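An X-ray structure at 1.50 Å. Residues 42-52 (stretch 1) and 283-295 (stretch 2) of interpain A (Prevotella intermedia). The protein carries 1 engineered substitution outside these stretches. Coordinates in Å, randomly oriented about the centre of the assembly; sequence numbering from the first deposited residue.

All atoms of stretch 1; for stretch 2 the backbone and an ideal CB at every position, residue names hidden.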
# COMPACT_ATOMS: atom_id res chain seq x y z
N ASN A 42 -8.91 9.94 13.65
CA ASN A 42 -9.02 9.35 14.98
C ASN A 42 -8.70 7.85 14.89
O ASN A 42 -9.06 7.17 13.90
CB ASN A 42 -10.41 9.57 15.57
CG ASN A 42 -10.61 10.97 16.12
OD1 ASN A 42 -9.84 11.88 15.85
ND2 ASN A 42 -11.64 11.13 16.90
N PHE A 43 -8.02 7.33 15.90
CA PHE A 43 -7.67 5.91 15.90
C PHE A 43 -8.89 5.05 16.23
O PHE A 43 -9.53 5.25 17.25
CB PHE A 43 -6.59 5.62 16.93
CG PHE A 43 -6.13 4.19 16.90
CD1 PHE A 43 -5.17 3.79 15.99
CD2 PHE A 43 -6.68 3.24 17.78
CE1 PHE A 43 -4.75 2.47 15.94
CE2 PHE A 43 -6.26 1.91 17.75
CZ PHE A 43 -5.29 1.53 16.83
N VAL A 44 -9.18 4.06 15.38
CA VAL A 44 -10.17 3.03 15.75
C VAL A 44 -9.54 1.69 15.40
O VAL A 44 -8.79 1.60 14.44
CB VAL A 44 -11.54 3.18 15.00
CG1 VAL A 44 -12.49 2.04 15.37
CG2 VAL A 44 -12.20 4.50 15.34
N GLU A 45 -9.82 0.67 16.20
CA GLU A 45 -9.26 -0.65 15.93
C GLU A 45 -9.74 -1.11 14.56
O GLU A 45 -10.88 -0.87 14.14
CB GLU A 45 -9.62 -1.67 17.03
CG GLU A 45 -8.81 -1.52 18.33
CD GLU A 45 -7.42 -2.16 18.27
OE1 GLU A 45 -6.94 -2.62 19.33
OE2 GLU A 45 -6.79 -2.21 17.18
N THR A 46 -8.84 -1.74 13.86
CA THR A 46 -9.06 -2.03 12.47
C THR A 46 -8.34 -3.30 12.10
O THR A 46 -7.32 -3.61 12.68
CB THR A 46 -8.57 -0.84 11.58
OG1 THR A 46 -8.71 -1.18 10.20
CG2 THR A 46 -7.12 -0.44 11.88
N ASP A 47 -8.89 -4.05 11.15
CA ASP A 47 -8.26 -5.27 10.70
C ASP A 47 -7.14 -4.98 9.72
O ASP A 47 -6.40 -5.88 9.38
CB ASP A 47 -9.28 -6.19 10.01
CG ASP A 47 -10.20 -6.91 10.98
OD1 ASP A 47 -9.94 -6.89 12.20
OD2 ASP A 47 -11.17 -7.52 10.51
N ASN A 48 -7.02 -3.72 9.29
CA ASN A 48 -5.99 -3.26 8.31
C ASN A 48 -4.71 -4.11 8.36
O ASN A 48 -3.85 -3.90 9.20
CB ASN A 48 -5.69 -1.78 8.61
CG ASN A 48 -4.74 -1.14 7.63
OD1 ASN A 48 -3.98 -1.81 6.95
ND2 ASN A 48 -4.74 0.18 7.60
N PRO A 49 -4.56 -5.08 7.45
CA PRO A 49 -3.41 -5.98 7.52
C PRO A 49 -2.05 -5.29 7.24
O PRO A 49 -1.01 -5.73 7.78
CB PRO A 49 -3.72 -7.04 6.43
CG PRO A 49 -5.23 -6.96 6.33
CD PRO A 49 -5.49 -5.49 6.37
N SER A 50 -2.03 -4.25 6.41
CA SER A 50 -0.75 -3.66 6.05
C SER A 50 -0.23 -2.78 7.20
O SER A 50 0.99 -2.76 7.48
CB SER A 50 -0.88 -2.91 4.73
OG SER A 50 -1.27 -3.83 3.71
N PHE A 51 -1.14 -2.12 7.92
CA PHE A 51 -0.77 -1.39 9.13
C PHE A 51 -0.27 -2.37 10.20
O PHE A 51 0.73 -2.10 10.90
CB PHE A 51 -1.98 -0.58 9.62
CG PHE A 51 -1.76 0.14 10.93
CD1 PHE A 51 -2.51 -0.19 12.07
CD2 PHE A 51 -0.89 1.22 10.98
CE1 PHE A 51 -2.33 0.52 13.28
CE2 PHE A 51 -0.71 1.95 12.16
CZ PHE A 51 -1.43 1.59 13.32
N LYS A 52 -0.92 -3.53 10.28
CA LYS A 52 -0.46 -4.57 11.20
C LYS A 52 0.98 -4.99 10.90
O LYS A 52 1.79 -5.15 11.83
CB LYS A 52 -1.41 -5.77 11.16
CG LYS A 52 -2.67 -5.51 11.93
CD LYS A 52 -3.58 -6.75 11.96
CE LYS A 52 -4.58 -6.68 13.11
NZ LYS A 52 -5.15 -5.31 13.25
N UNK A 283 -1.15 5.38 2.16
CA UNK A 283 -2.53 4.97 1.96
C UNK A 283 -2.55 3.46 2.05
O UNK A 283 -2.08 2.79 1.16
CB UNK A 283 -3.09 5.47 0.63
N UNK A 284 -3.06 2.92 3.15
CA UNK A 284 -2.98 1.48 3.41
C UNK A 284 -3.95 0.66 2.58
O UNK A 284 -3.86 -0.56 2.59
CB UNK A 284 -3.24 1.21 4.89
N UNK A 285 -4.90 1.31 1.91
CA UNK A 285 -5.89 0.60 1.09
C UNK A 285 -6.87 -0.17 1.97
O UNK A 285 -7.32 -1.24 1.60
CB UNK A 285 -5.20 -0.36 0.12
N UNK A 286 -7.20 0.39 3.13
CA UNK A 286 -8.15 -0.25 4.04
C UNK A 286 -9.22 0.76 4.41
O UNK A 286 -9.45 1.05 5.58
CB UNK A 286 -7.45 -0.79 5.29
N UNK A 287 -9.86 1.30 3.37
CA UNK A 287 -11.00 2.22 3.51
C UNK A 287 -10.64 3.50 4.25
O UNK A 287 -11.51 4.12 4.89
CB UNK A 287 -12.15 1.52 4.24
N UNK A 288 -9.36 3.87 4.16
CA UNK A 288 -8.86 5.08 4.80
C UNK A 288 -8.44 4.86 6.25
O UNK A 288 -7.78 5.75 6.84
CB UNK A 288 -9.93 6.17 4.74
N UNK A 289 -8.73 3.70 6.82
CA UNK A 289 -8.40 3.48 8.23
C UNK A 289 -6.90 3.72 8.44
O UNK A 289 -6.06 3.08 7.80
CB UNK A 289 -8.79 2.07 8.67
N UNK A 290 -6.61 4.59 9.38
CA UNK A 290 -5.26 4.94 9.84
C UNK A 290 -4.26 5.42 8.77
O UNK A 290 -3.06 5.41 9.02
CB UNK A 290 -4.66 3.72 10.54
N UNK A 291 -4.77 5.91 7.64
CA UNK A 291 -3.89 6.56 6.67
C UNK A 291 -3.23 7.75 7.38
O UNK A 291 -3.83 8.39 8.25
CB UNK A 291 -4.66 7.01 5.42
N UNK A 292 -1.97 8.03 7.03
CA UNK A 292 -1.21 9.10 7.70
C UNK A 292 0.24 9.05 7.30
O UNK A 292 0.58 8.45 6.27
CB UNK A 292 -1.33 8.99 9.22
N UNK A 293 1.10 9.68 8.10
CA UNK A 293 2.55 9.72 7.82
C UNK A 293 3.27 8.79 8.76
O UNK A 293 3.05 8.81 9.98
CB UNK A 293 3.11 11.14 7.95
N UNK A 294 4.14 7.96 8.20
CA UNK A 294 4.80 6.89 8.94
C UNK A 294 6.27 6.78 8.60
O UNK A 294 6.67 7.04 7.47
CB UNK A 294 4.11 5.55 8.67
N UNK A 295 7.07 6.37 9.56
CA UNK A 295 8.49 6.12 9.27
C UNK A 295 8.71 4.81 8.53
O UNK A 295 8.21 3.75 8.92
CB UNK A 295 9.30 6.11 10.57

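Position 283 has nothing of stretch 1 within 5.5 Å of its ideal CB, so the choice is open. It is Asn 283, whose OD1 accepts from the backbone N of 285.

At position 284 CA-to-CB points toward stretch 1. The ideal CB lies 3.3 Å from Asn 48 ND2, which is tight. Beyond it the start of the helix, Ser 50 and Phe 51, offers a largely apolar surface. A large flat or aliphatic side chain would suit. It is Trp 284. Phe 51 CA sits over its six-membered ring, 3.9 Å from the centroid, and the Phe 51 ring turns its edge to the indole face, with planes at 70°.

Position 285 has phi 70°, which favours glycine. It is Gly 285.

Position 286 points toward the turn before the helix. Its ideal CB is 3.6 Å from Asn 48 CG. A broad side chain could cover this backbone; an aromatic or long aliphatic one would do. It is Trp 286. Asn 48 CA and Pro 49 CD each lie 3.6 Å from a ring centroid, over the five- and six-membered rings respectively. A water accepts from both Trp 286 NE1 and Asp 47 N, bridging the stretches.

Positions 287 and 288 do not touch stretch 1. Both have positive phi, within a type I' turn from 286 to 289. Asn 287 tolerates this well. At 288 a CB would jam against the preceding carbonyl O, and the residue is Gly 288.

Position 289 points toward Thr 46, with OG1 3.6 Å from the ideal CB. A short acceptor is favoured, though a small polar residue such as Ser or Asn could also fit. It is Asp 289. Thr 46 OG1 donates to Asp 289 OD1 at 2.7 Å. Asn 48 ND2 also donates weakly to the backbone Asp 289 O at 3.2 Å.

Position 290 faces Phe 51, Thr 46 CG2 and, further out, Phe 43. A compact aliphatic side chain suits this space, despite a positive phi of 55°. It is Val 290. Val 290 CG2 packs over one face of the Phe 51 ring, 3.8 Å from its centroid, and Val 290 CG1 is 3.9 Å from Phe 43 CD1.

Position 291 points away, so polar residues would do. Asp 291 OD1 accepts from Trp 284 N.

Position 294 points toward stretch 1 from a distance, so only a long side chain would arrive. It is Tyr 294. Tyr 294 CE1 lies 3.9 Å from Phe 51 CE2, and its OH donates to Val 290 O.

Positions 292, 293 and 295 are out of reach: Gly 292, Tyr 293 and Lys 295.

Stretch 2 283-295: NWGWNGDVDGYYK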
# COMPACT_ATOMS: atom_id res chain seq x y z
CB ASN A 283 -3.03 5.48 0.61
CG ASN A 283 -4.52 5.23 0.42
OD1 ASN A 283 -5.00 4.13 0.66
ND2 ASN A 283 -5.25 6.28 0.02
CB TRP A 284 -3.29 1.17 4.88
CG TRP A 284 -2.40 1.88 5.88
CD1 TRP A 284 -2.74 2.96 6.65
CD2 TRP A 284 -1.05 1.54 6.22
NE1 TRP A 284 -1.68 3.32 7.46
CE2 TRP A 284 -0.62 2.48 7.19
CE3 TRP A 284 -0.13 0.57 5.76
CZ2 TRP A 284 0.65 2.47 7.74
CZ3 TRP A 284 1.18 0.57 6.33
CH2 TRP A 284 1.53 1.52 7.30
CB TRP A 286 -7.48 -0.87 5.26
CG TRP A 286 -8.33 -1.96 5.87
CD1 TRP A 286 -9.14 -1.85 6.97
CD2 TRP A 286 -8.47 -3.32 5.40
NE1 TRP A 286 -9.76 -3.04 7.22
CE2 TRP A 286 -9.38 -3.96 6.26
CE3 TRP A 286 -7.93 -4.05 4.33
CZ2 TRP A 286 -9.74 -5.31 6.11
CZ3 TRP A 286 -8.28 -5.40 4.17
CH2 TRP A 286 -9.17 -6.02 5.06
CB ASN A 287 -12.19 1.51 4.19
CG ASN A 287 -12.42 0.15 3.57
OD1 ASN A 287 -12.75 0.07 2.39
ND2 ASN A 287 -12.11 -0.90 4.32
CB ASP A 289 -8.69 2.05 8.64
CG ASP A 289 -10.17 1.73 8.71
OD1 ASP A 289 -10.49 0.53 8.99
OD2 ASP A 289 -11.02 2.64 8.51
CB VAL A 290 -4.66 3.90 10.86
CG1 VAL A 290 -5.56 3.79 12.10
CG2 VAL A 290 -4.42 2.52 10.24
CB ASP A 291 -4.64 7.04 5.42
CG ASP A 291 -5.14 5.92 4.55
OD1 ASP A 291 -4.78 4.74 4.80
OD2 ASP A 291 -5.88 6.23 3.56
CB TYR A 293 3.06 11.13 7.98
CG TYR A 293 2.75 12.05 6.81
CD1 TYR A 293 3.75 12.43 5.92
CD2 TYR A 293 1.46 12.50 6.58
CE1 TYR A 293 3.47 13.30 4.86
CE2 TYR A 293 1.17 13.38 5.52
CZ TYR A 293 2.18 13.74 4.65
OH TYR A 293 1.89 14.62 3.62
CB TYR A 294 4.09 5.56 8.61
CG TYR A 294 2.67 5.53 9.17
CD1 TYR A 294 2.44 5.12 10.48
CD2 TYR A 294 1.58 5.94 8.40
CE1 TYR A 294 1.17 5.14 11.04
CE2 TYR A 294 0.26 5.94 8.96
CZ TYR A 294 0.09 5.51 10.28
OH TYR A 294 -1.15 5.53 10.89
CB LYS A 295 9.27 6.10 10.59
CG LYS A 295 9.46 7.51 11.17
CD LYS A 295 10.47 7.53 12.27
CE LYS A 295 10.92 8.96 12.56
NZ LYS A 295 12.07 9.40 11.71
O HOH W 1 -8.44 5.94 10.94
O HOH W 2 -11.36 -3.31 9.82
O HOH W 3 -4.13 -2.91 3.76
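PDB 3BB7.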